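Local coordinates for lysosome-associated membrane glycoprotein 2 (Mus musculus, PDB 5GV3), which helps build lysosomes and supports autophagy, and keeps the lysosomal lumen acidic by directly inhibiting the proton channel TMEM175, at residues A[21-26]-A[35-40]; A[84-89]-A[136-141]; A[88-93]-A[107-112]. All coordinates share one frame; numbering follows the deposited sequence.

Contact 1. Residues A[21-26]-A[35-40]; sequences NFTITY and TITIAV. With NAG (2-acetamido-2-deoxy-beta-D-glucopyranose), chain M; NAG (2-acetamido-2-deoxy-beta-D-glucopyranose), chain P.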
# COMPACT_ATOMS: atom_id res chain seq x y z
N ASN A 21 -0.74 2.04 -8.07
CA ASN A 21 -1.35 1.19 -9.08
C ASN A 21 -0.51 -0.08 -9.23
O ASN A 21 0.65 -0.15 -8.77
CB ASN A 21 -1.63 1.95 -10.41
CG ASN A 21 -0.40 2.39 -11.18
OD1 ASN A 21 0.70 1.88 -11.02
ND2 ASN A 21 -0.62 3.37 -12.08
N PHE A 22 -1.14 -1.11 -9.79
CA PHE A 22 -0.54 -2.44 -9.89
C PHE A 22 -0.66 -3.00 -11.28
O PHE A 22 -1.76 -3.15 -11.82
CB PHE A 22 -1.21 -3.40 -8.90
CG PHE A 22 -1.14 -2.94 -7.48
CD1 PHE A 22 0.06 -2.97 -6.79
CD2 PHE A 22 -2.26 -2.46 -6.83
CE1 PHE A 22 0.13 -2.53 -5.48
CE2 PHE A 22 -2.20 -2.02 -5.53
CZ PHE A 22 -1.01 -2.05 -4.85
N THR A 23 0.48 -3.31 -11.89
CA THR A 23 0.49 -3.91 -13.21
C THR A 23 0.64 -5.42 -13.05
O THR A 23 1.68 -5.90 -12.62
CB THR A 23 1.61 -3.33 -14.07
OG1 THR A 23 1.49 -1.90 -14.10
CG2 THR A 23 1.51 -3.84 -15.49
N ILE A 24 -0.43 -6.15 -13.36
CA ILE A 24 -0.47 -7.59 -13.12
C ILE A 24 -0.51 -8.40 -14.42
O ILE A 24 -1.34 -8.14 -15.30
CB ILE A 24 -1.69 -7.99 -12.26
CG1 ILE A 24 -1.68 -7.22 -10.94
CG2 ILE A 24 -1.70 -9.51 -12.01
CD1 ILE A 24 -2.91 -7.44 -10.10
N THR A 25 0.40 -9.36 -14.54
CA THR A 25 0.38 -10.30 -15.65
C THR A 25 -0.19 -11.62 -15.16
O THR A 25 0.28 -12.18 -14.18
CB THR A 25 1.78 -10.53 -16.24
OG1 THR A 25 2.36 -9.28 -16.63
CG2 THR A 25 1.71 -11.45 -17.47
N TYR A 26 -1.22 -12.12 -15.85
CA TYR A 26 -1.81 -13.40 -15.48
C TYR A 26 -1.97 -14.30 -16.71
O TYR A 26 -2.06 -13.81 -17.83
CB TYR A 26 -3.15 -13.19 -14.79
CG TYR A 26 -4.19 -12.48 -15.62
CD1 TYR A 26 -4.19 -11.09 -15.74
CD2 TYR A 26 -5.20 -13.19 -16.26
CE1 TYR A 26 -5.14 -10.44 -16.50
CE2 TYR A 26 -6.16 -12.54 -17.01
CZ TYR A 26 -6.13 -11.16 -17.13
OH TYR A 26 -7.08 -10.51 -17.88
N THR A 35 -1.53 -8.75 -19.53
CA THR A 35 -1.03 -7.76 -18.59
C THR A 35 -2.03 -6.62 -18.47
O THR A 35 -2.45 -6.04 -19.48
CB THR A 35 0.32 -7.20 -19.03
OG1 THR A 35 1.28 -8.25 -19.13
CG2 THR A 35 0.82 -6.16 -18.03
N ILE A 36 -2.44 -6.31 -17.24
CA ILE A 36 -3.35 -5.20 -16.98
C ILE A 36 -2.81 -4.29 -15.88
O ILE A 36 -1.99 -4.70 -15.06
CB ILE A 36 -4.76 -5.71 -16.58
CG1 ILE A 36 -4.68 -6.64 -15.38
CG2 ILE A 36 -5.39 -6.47 -17.73
CD1 ILE A 36 -5.05 -6.02 -14.07
N THR A 37 -3.26 -3.04 -15.87
CA THR A 37 -2.91 -2.11 -14.80
C THR A 37 -4.15 -1.72 -14.01
O THR A 37 -5.15 -1.29 -14.58
CB THR A 37 -2.21 -0.85 -15.33
OG1 THR A 37 -0.91 -1.20 -15.82
CG2 THR A 37 -2.04 0.19 -14.22
N ILE A 38 -4.09 -1.90 -12.70
CA ILE A 38 -5.17 -1.50 -11.82
C ILE A 38 -4.81 -0.25 -11.04
O ILE A 38 -3.97 -0.30 -10.14
CB ILE A 38 -5.51 -2.59 -10.80
CG1 ILE A 38 -5.89 -3.89 -11.50
CG2 ILE A 38 -6.64 -2.13 -9.88
CD1 ILE A 38 -6.16 -5.02 -10.53
N ALA A 39 -5.43 0.88 -11.38
CA ALA A 39 -5.28 2.07 -10.55
C ALA A 39 -6.29 1.98 -9.42
O ALA A 39 -7.48 1.80 -9.65
CB ALA A 39 -5.49 3.33 -11.38
N VAL A 40 -5.81 2.09 -8.19
CA VAL A 40 -6.67 1.99 -7.03
C VAL A 40 -7.33 3.34 -6.83
O VAL A 40 -6.65 4.32 -6.50
CB VAL A 40 -5.88 1.58 -5.76
CG1 VAL A 40 -6.79 1.56 -4.55
CG2 VAL A 40 -5.21 0.23 -5.97
C1 NAG M . 0.35 3.98 -12.96
C2 NAG M . -0.32 4.76 -14.11
C3 NAG M . 0.75 5.37 -15.02
C4 NAG M . 1.74 6.18 -14.20
C5 NAG M . 2.31 5.35 -13.06
C6 NAG M . 3.20 6.14 -12.14
C7 NAG M . -2.55 4.09 -14.89
C8 NAG M . -3.33 3.12 -15.73
N2 NAG M . -1.22 3.91 -14.87
O3 NAG M . 0.13 6.20 -15.99
O4 NAG M . 2.80 6.63 -15.04
O5 NAG M . 1.24 4.85 -12.25
O6 NAG M . 2.44 7.11 -11.42
O7 NAG M . -3.09 4.98 -14.25
C1 NAG P . 2.26 -16.93 -18.90
C2 NAG P . 2.23 -17.18 -17.39
C3 NAG P . 2.88 -18.52 -17.05
C4 NAG P . 2.27 -19.64 -17.87
C5 NAG P . 2.37 -19.30 -19.35
C6 NAG P . 1.74 -20.34 -20.25
C7 NAG P . 2.26 -15.06 -16.13
C8 NAG P . 3.12 -14.06 -15.43
N2 NAG P . 2.90 -16.10 -16.68
O3 NAG P . 2.69 -18.78 -15.67
O4 NAG P . 2.98 -20.86 -17.63
O5 NAG P . 1.68 -18.06 -19.59
O6 NAG P . 1.44 -19.78 -21.52
O7 NAG P . 1.04 -14.94 -16.21

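Contact 2. Residues A[84-89]-A[136-141]; sequences HDIVLS and VVQKYW. With NAG (2-acetamido-2-deoxy-beta-D-glucopyranose), chain M; NAG (2-acetamido-2-deoxy-beta-D-glucopyranose), chain O.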
# COMPACT_ATOMS: atom_id res chain seq x y z
N HIS A 84 6.87 -2.27 6.59
CA HIS A 84 7.24 -3.66 6.39
C HIS A 84 6.03 -4.49 5.93
O HIS A 84 4.89 -4.06 6.05
CB HIS A 84 7.86 -4.17 7.70
CG HIS A 84 8.14 -5.64 7.73
ND1 HIS A 84 8.80 -6.29 6.71
CD2 HIS A 84 7.88 -6.57 8.67
CE1 HIS A 84 8.91 -7.58 7.02
NE2 HIS A 84 8.34 -7.77 8.19
N ASP A 85 6.28 -5.69 5.40
CA ASP A 85 5.23 -6.64 5.04
C ASP A 85 4.17 -6.05 4.11
O ASP A 85 2.97 -6.21 4.34
CB ASP A 85 4.52 -7.16 6.29
CG ASP A 85 5.46 -7.89 7.23
OD1 ASP A 85 6.32 -8.66 6.76
OD2 ASP A 85 5.34 -7.68 8.45
N ILE A 86 4.61 -5.37 3.06
CA ILE A 86 3.67 -4.90 2.07
C ILE A 86 3.20 -6.11 1.27
O ILE A 86 4.01 -6.85 0.71
CB ILE A 86 4.29 -3.86 1.13
CG1 ILE A 86 4.78 -2.66 1.93
CG2 ILE A 86 3.27 -3.42 0.07
CD1 ILE A 86 5.55 -1.65 1.10
N VAL A 87 1.89 -6.33 1.26
CA VAL A 87 1.32 -7.50 0.61
C VAL A 87 0.15 -7.12 -0.30
O VAL A 87 -0.74 -6.37 0.09
CB VAL A 87 0.83 -8.53 1.64
CG1 VAL A 87 0.09 -9.66 0.95
CG2 VAL A 87 2.00 -9.08 2.44
N LEU A 88 0.18 -7.65 -1.51
CA LEU A 88 -0.92 -7.51 -2.45
C LEU A 88 -1.57 -8.87 -2.70
O LEU A 88 -0.88 -9.85 -2.95
CB LEU A 88 -0.44 -6.92 -3.77
CG LEU A 88 -1.48 -6.77 -4.88
CD1 LEU A 88 -2.38 -5.59 -4.58
CD2 LEU A 88 -0.81 -6.60 -6.23
N SER A 89 -2.89 -8.92 -2.60
CA SER A 89 -3.63 -10.13 -2.94
C SER A 89 -4.61 -9.83 -4.06
O SER A 89 -5.35 -8.85 -3.99
CB SER A 89 -4.37 -10.71 -1.74
OG SER A 89 -3.46 -11.01 -0.69
N VAL A 136 4.02 -9.09 -10.75
CA VAL A 136 3.36 -7.84 -10.41
C VAL A 136 4.33 -6.66 -10.34
O VAL A 136 5.36 -6.74 -9.66
CB VAL A 136 2.62 -7.95 -9.06
CG1 VAL A 136 1.95 -6.64 -8.73
CG2 VAL A 136 1.59 -9.08 -9.10
N VAL A 137 4.03 -5.59 -11.05
CA VAL A 137 4.77 -4.35 -10.89
C VAL A 137 3.97 -3.38 -10.01
O VAL A 137 2.87 -2.97 -10.39
CB VAL A 137 5.10 -3.71 -12.25
CG1 VAL A 137 5.71 -2.32 -12.06
CG2 VAL A 137 6.03 -4.61 -13.04
N GLN A 138 4.52 -3.03 -8.85
CA GLN A 138 3.86 -2.12 -7.92
C GLN A 138 4.44 -0.72 -8.03
O GLN A 138 5.66 -0.54 -8.03
CB GLN A 138 3.99 -2.64 -6.49
CG GLN A 138 3.54 -4.08 -6.33
CD GLN A 138 3.72 -4.62 -4.92
OE1 GLN A 138 4.15 -3.90 -4.02
NE2 GLN A 138 3.39 -5.89 -4.73
N LYS A 139 3.57 0.28 -8.15
CA LYS A 139 4.01 1.67 -8.18
C LYS A 139 3.32 2.48 -7.09
O LYS A 139 2.10 2.40 -6.91
CB LYS A 139 3.75 2.29 -9.55
CG LYS A 139 4.66 1.75 -10.66
CD LYS A 139 4.40 2.47 -11.98
CE LYS A 139 5.32 1.98 -13.09
NZ LYS A 139 6.74 2.31 -12.77
N TYR A 140 4.11 3.24 -6.34
CA TYR A 140 3.62 4.08 -5.25
C TYR A 140 4.15 5.50 -5.43
O TYR A 140 5.31 5.69 -5.79
CB TYR A 140 4.08 3.54 -3.88
CG TYR A 140 3.80 2.07 -3.66
CD1 TYR A 140 2.59 1.66 -3.13
CD2 TYR A 140 4.75 1.10 -3.97
CE1 TYR A 140 2.33 0.32 -2.92
CE2 TYR A 140 4.49 -0.25 -3.75
CZ TYR A 140 3.27 -0.63 -3.23
OH TYR A 140 2.96 -1.95 -3.00
N TRP A 141 3.30 6.51 -5.19
CA TRP A 141 3.74 7.90 -5.26
C TRP A 141 2.82 8.87 -4.51
O TRP A 141 1.79 8.48 -3.97
CB TRP A 141 3.88 8.34 -6.72
CG TRP A 141 2.57 8.55 -7.48
CD1 TRP A 141 1.95 9.75 -7.71
CD2 TRP A 141 1.76 7.54 -8.11
NE1 TRP A 141 0.79 9.54 -8.44
CE2 TRP A 141 0.66 8.20 -8.70
CE3 TRP A 141 1.87 6.15 -8.22
CZ2 TRP A 141 -0.34 7.50 -9.39
CZ3 TRP A 141 0.88 5.46 -8.91
CH2 TRP A 141 -0.21 6.14 -9.48
C1 NAG M . 0.35 3.98 -12.96
C2 NAG M . -0.32 4.76 -14.11
C3 NAG M . 0.75 5.37 -15.02
C4 NAG M . 1.74 6.18 -14.20
C5 NAG M . 2.31 5.35 -13.06
C6 NAG M . 3.20 6.14 -12.14
C7 NAG M . -2.55 4.09 -14.89
C8 NAG M . -3.33 3.12 -15.73
N2 NAG M . -1.22 3.91 -14.87
O3 NAG M . 0.13 6.20 -15.99
O4 NAG M . 2.80 6.63 -15.04
O5 NAG M . 1.24 4.85 -12.25
O6 NAG M . 2.44 7.11 -11.42
O7 NAG M . -3.09 4.98 -14.25
C1 NAG O . 2.71 -7.71 9.98
C2 NAG O . 3.01 -8.00 11.45
C3 NAG O . 2.45 -9.37 11.84
C4 NAG O . 0.99 -9.48 11.43
C5 NAG O . 0.83 -9.10 9.96
C6 NAG O . -0.60 -9.09 9.47
C7 NAG O . 4.99 -7.86 12.92
C8 NAG O . 6.49 -7.80 12.96
N2 NAG O . 4.45 -7.94 11.70
O3 NAG O . 2.59 -9.58 13.24
O4 NAG O . 0.53 -10.82 11.62
O5 NAG O . 1.33 -7.77 9.77
O6 NAG O . -0.69 -8.48 8.19
O7 NAG O . 4.31 -7.84 13.94
O HOH W 1 3.77 -6.82 -1.97

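Contact 3. Residues A[88-93]-A[107-112]; sequences LSYNTS and HTVKNP. With NAG (2-acetamido-2-deoxy-beta-D-glucopyranose), chain N.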
# COMPACT_ATOMS: atom_id res chain seq x y z
N LEU A 88 0.18 -7.65 -1.51
CA LEU A 88 -0.92 -7.51 -2.45
C LEU A 88 -1.57 -8.87 -2.70
O LEU A 88 -0.88 -9.85 -2.95
CB LEU A 88 -0.44 -6.92 -3.77
CG LEU A 88 -1.48 -6.77 -4.88
CD1 LEU A 88 -2.38 -5.59 -4.58
CD2 LEU A 88 -0.81 -6.60 -6.23
N SER A 89 -2.89 -8.92 -2.60
CA SER A 89 -3.63 -10.13 -2.94
C SER A 89 -4.61 -9.83 -4.06
O SER A 89 -5.35 -8.85 -3.99
CB SER A 89 -4.37 -10.71 -1.74
OG SER A 89 -3.46 -11.01 -0.69
N TYR A 90 -4.57 -10.63 -5.11
CA TYR A 90 -5.50 -10.44 -6.20
C TYR A 90 -6.20 -11.74 -6.59
O TYR A 90 -5.63 -12.83 -6.48
CB TYR A 90 -4.81 -9.80 -7.42
CG TYR A 90 -3.66 -10.57 -8.02
CD1 TYR A 90 -2.38 -10.45 -7.51
CD2 TYR A 90 -3.86 -11.38 -9.13
CE1 TYR A 90 -1.32 -11.12 -8.08
CE2 TYR A 90 -2.80 -12.07 -9.71
CZ TYR A 90 -1.54 -11.94 -9.18
OH TYR A 90 -0.49 -12.62 -9.75
N ASN A 91 -7.46 -11.60 -6.98
CA ASN A 91 -8.35 -12.72 -7.22
C ASN A 91 -8.68 -12.82 -8.71
O ASN A 91 -9.42 -12.01 -9.24
CB ASN A 91 -9.61 -12.51 -6.38
CG ASN A 91 -10.62 -13.62 -6.53
OD1 ASN A 91 -10.52 -14.47 -7.41
ND2 ASN A 91 -11.63 -13.59 -5.67
N THR A 92 -8.13 -13.84 -9.37
CA THR A 92 -8.29 -13.96 -10.82
C THR A 92 -9.62 -14.58 -11.22
O THR A 92 -9.92 -14.72 -12.40
CB THR A 92 -7.15 -14.78 -11.44
OG1 THR A 92 -7.01 -16.02 -10.74
CG2 THR A 92 -5.85 -14.00 -11.39
N SER A 93 -10.42 -14.96 -10.23
CA SER A 93 -11.77 -15.44 -10.50
C SER A 93 -12.71 -14.26 -10.75
O SER A 93 -13.90 -14.45 -10.99
CB SER A 93 -12.29 -16.30 -9.35
OG SER A 93 -11.51 -17.48 -9.18
N HIS A 107 -4.13 -14.92 -5.56
CA HIS A 107 -2.69 -14.98 -5.56
C HIS A 107 -2.13 -13.86 -4.70
O HIS A 107 -2.71 -12.78 -4.61
CB HIS A 107 -2.12 -14.91 -6.98
CG HIS A 107 -2.52 -16.06 -7.86
ND1 HIS A 107 -2.11 -17.35 -7.60
CD2 HIS A 107 -3.22 -16.11 -9.01
CE1 HIS A 107 -2.59 -18.15 -8.53
NE2 HIS A 107 -3.25 -17.42 -9.41
N THR A 108 -1.01 -14.13 -4.05
CA THR A 108 -0.43 -13.20 -3.10
C THR A 108 1.02 -12.92 -3.46
O THR A 108 1.80 -13.84 -3.71
CB THR A 108 -0.52 -13.74 -1.66
OG1 THR A 108 -1.88 -14.02 -1.34
CG2 THR A 108 0.03 -12.73 -0.67
N VAL A 109 1.37 -11.65 -3.56
CA VAL A 109 2.75 -11.28 -3.82
C VAL A 109 3.27 -10.53 -2.61
O VAL A 109 2.60 -9.65 -2.08
CB VAL A 109 2.89 -10.44 -5.09
CG1 VAL A 109 4.35 -10.08 -5.34
CG2 VAL A 109 2.33 -11.21 -6.27
N LYS A 110 4.46 -10.90 -2.16
CA LYS A 110 5.04 -10.28 -0.99
C LYS A 110 6.18 -9.34 -1.40
O LYS A 110 6.94 -9.62 -2.32
CB LYS A 110 5.52 -11.36 -0.02
CG LYS A 110 5.45 -10.97 1.45
CD LYS A 110 5.64 -12.21 2.32
CE LYS A 110 4.44 -13.15 2.20
NZ LYS A 110 4.43 -14.22 3.23
N ASN A 111 6.28 -8.22 -0.69
CA ASN A 111 7.32 -7.23 -0.95
C ASN A 111 8.38 -7.33 0.13
O ASN A 111 8.07 -7.25 1.31
CB ASN A 111 6.70 -5.83 -1.00
CG ASN A 111 7.65 -4.78 -1.55
OD1 ASN A 111 8.84 -4.78 -1.25
ND2 ASN A 111 7.11 -3.86 -2.35
N PRO A 112 9.64 -7.55 -0.28
CA PRO A 112 10.75 -7.71 0.67
C PRO A 112 11.19 -6.40 1.32
O PRO A 112 11.97 -6.43 2.27
CB PRO A 112 11.89 -8.27 -0.20
CG PRO A 112 11.22 -8.73 -1.48
CD PRO A 112 10.06 -7.81 -1.66
C1 NAG N . -12.68 -14.57 -5.73
C2 NAG N . -13.35 -14.84 -4.40
C3 NAG N . -14.42 -15.91 -4.58
C4 NAG N . -15.41 -15.48 -5.65
C5 NAG N . -14.70 -15.05 -6.94
C6 NAG N . -15.63 -14.37 -7.92
C7 NAG N . -12.06 -14.42 -2.36
C8 NAG N . -11.09 -14.97 -1.37
N2 NAG N . -12.40 -15.22 -3.37
O3 NAG N . -15.09 -16.12 -3.35
O4 NAG N . -16.28 -16.57 -5.96
O5 NAG N . -13.65 -14.11 -6.67
O6 NAG N . -15.69 -12.97 -7.67
O7 NAG N . -12.52 -13.28 -2.25

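Contact 1. Residues A[21-26]-A[35-40]
T23 and T37 face each other as a non-hydrogen-bonded antiparallel pair, and their hydroxyls share a hydrogen bond, T23 OG1 to T37 OG1 at 3.0 Å. One pair along, T25 OG1 and T35 OG1 do the same at 2.9 Å. All four threonines hold OG1 anti to the carbonyl carbon (chi1 from -54° to -69°), and between the two bonds the methyls of T23 and T35 touch, CG2 to CG2 at 3.5 Å. This is the more solvent-exposed side of the ladder, where T35 and A39 are exposed, and it carries sugar. N21 ND2 is bonded covalently to a GlcNAc, whose acetamido methyl C8 rests 3.5 Å from T37 CG2.

The reverse face packs into the core, with F22, I24 and I38 buried. I24 CD1 meets I38 CD1 at 4.1 Å, and V40 CG2 approaches F22 CE2 at 3.8 Å. I36 CG1 comes to the edge of the Y26 ring, near its plane. Beyond the two segments F98 covers I24, I36 and Y26, while the Y26 hydroxyl is hydrogen-bonded to P99 O.

F22 with I38 and I24 with I36 each exchange two backbone N-H...O bonds, the shortest I24 N to I36 O at 2.7 Å. With strand axes at 162°, the evidence describes a twisted antiparallel beta hairpin, 11-28 with 32-39, with a hydroxyl-lined, glycosylated outer face and an apolar inner one.

Contact 2. Residues A[84-89]-A[136-141]
I86 lays its CG2 methyl against the phenol end of Y140, 3.4 Å from OH and 4.3 Å from CZ, the two side chains running antiparallel alongside one another. The methyl stands oblique to the ring. A purely apolar meeting lies further along the strands, where L88 CD2 crosses V136 CG1 at 3.7 Å. The strands do not pair here. Their axes stay 10.3 Å apart at 123°, and no backbone-to-backbone bond links them; the meeting is made by side chains and by one water that reaches I86 O.

Q138 reaches in between these two meetings, its chain extended beyond CG. On one branch, OE1 accepts from Y140 OH at 2.5 Å; this donor stands above the amide plane, 49° out of it, although OE1 lies in the plane of the phenol ring at its edge. On the other branch, NE2 donates to a water 2.9 Å away, and that water donates in turn to I86 O at 2.7 Å. NE2 also comes near L88 CB. Further partners come from outside: W70 NE1 bonds to Y140 OH, and N111 ND2 makes a weak bond to Q138 OE1.

All five touching residues are buried, within the interior between the two sheets of this first lumenal domain. Chemically, the contact is a hydrocarbon layer crossed by a polar chain running W70, Y140, Q138, water, I86 O: the phenol hydroxyl and OE1 have partners inside the core, and NE2 gives one N-H to the water. Donation to OE1 by both Y140 OH and N111 ND2 is consistent with the amide being turned with its oxygen on the Y140 side.

Contact 3. Residues A[88-93]-A[107-112]
The Y90 ring offers one face to H107: CB of the histidine lies 4.0 Å from the ring centroid, 22° off the normal, a CH-pi contact displaced toward the hydroxyl end, with CB nearest CZ at 3.7 Å. The two rings themselves meet obliquely, planes at 55°, with Y90 CE2 near the imidazole plane beside CD2. T92 CG2 also comes to the imidazole edge, near its plane, while V109 CG2 lies beside the edge of the Y90 ring, 4.1 Å from CE1.

On the reverse face S89 OG and T108 OG1 share a weak hydrogen bond of 3.5 Å. Between the two faces, L88 with V109 and Y90 with H107 each exchange two backbone bonds, the shortest from H107 N to Y90 O at 2.7 Å. Where the strand ends, N91 OD1 accepts from S93 N in an Asx turn, while ND2 carries a covalently attached GlcNAc.

Strand 106-117 is outermost in its four-stranded antiparallel sheet and strand 81-91 lies between it and 68-76; across the core, V136 of strand 136-146 packs on L88, Y90 and V109.

How the contacts relate
From the N terminus, contact 1 closes first, a short hairpin between strands 11-28 and 32-39 complete before the others open. Contacts 2 and 3 both start from strand 81-91 and share L88 and S89. Contact 3 returns after 13 residues, within the four-stranded sheet, and so nests inside the longer loop that contact 2 closes with strand 136-146 of the other sheet. Contact 2 thus bridges the sheets, whereas contacts 1 and 3 each pair two neighbouring strands within one sheet. Strand 136-146 also pairs with 11-28; T23 O to V137 N at 2.8 Å is a probable hydrogen bond of that pairing. I24 CG2 packs 3.6 Å from Y90 CE2 across the core.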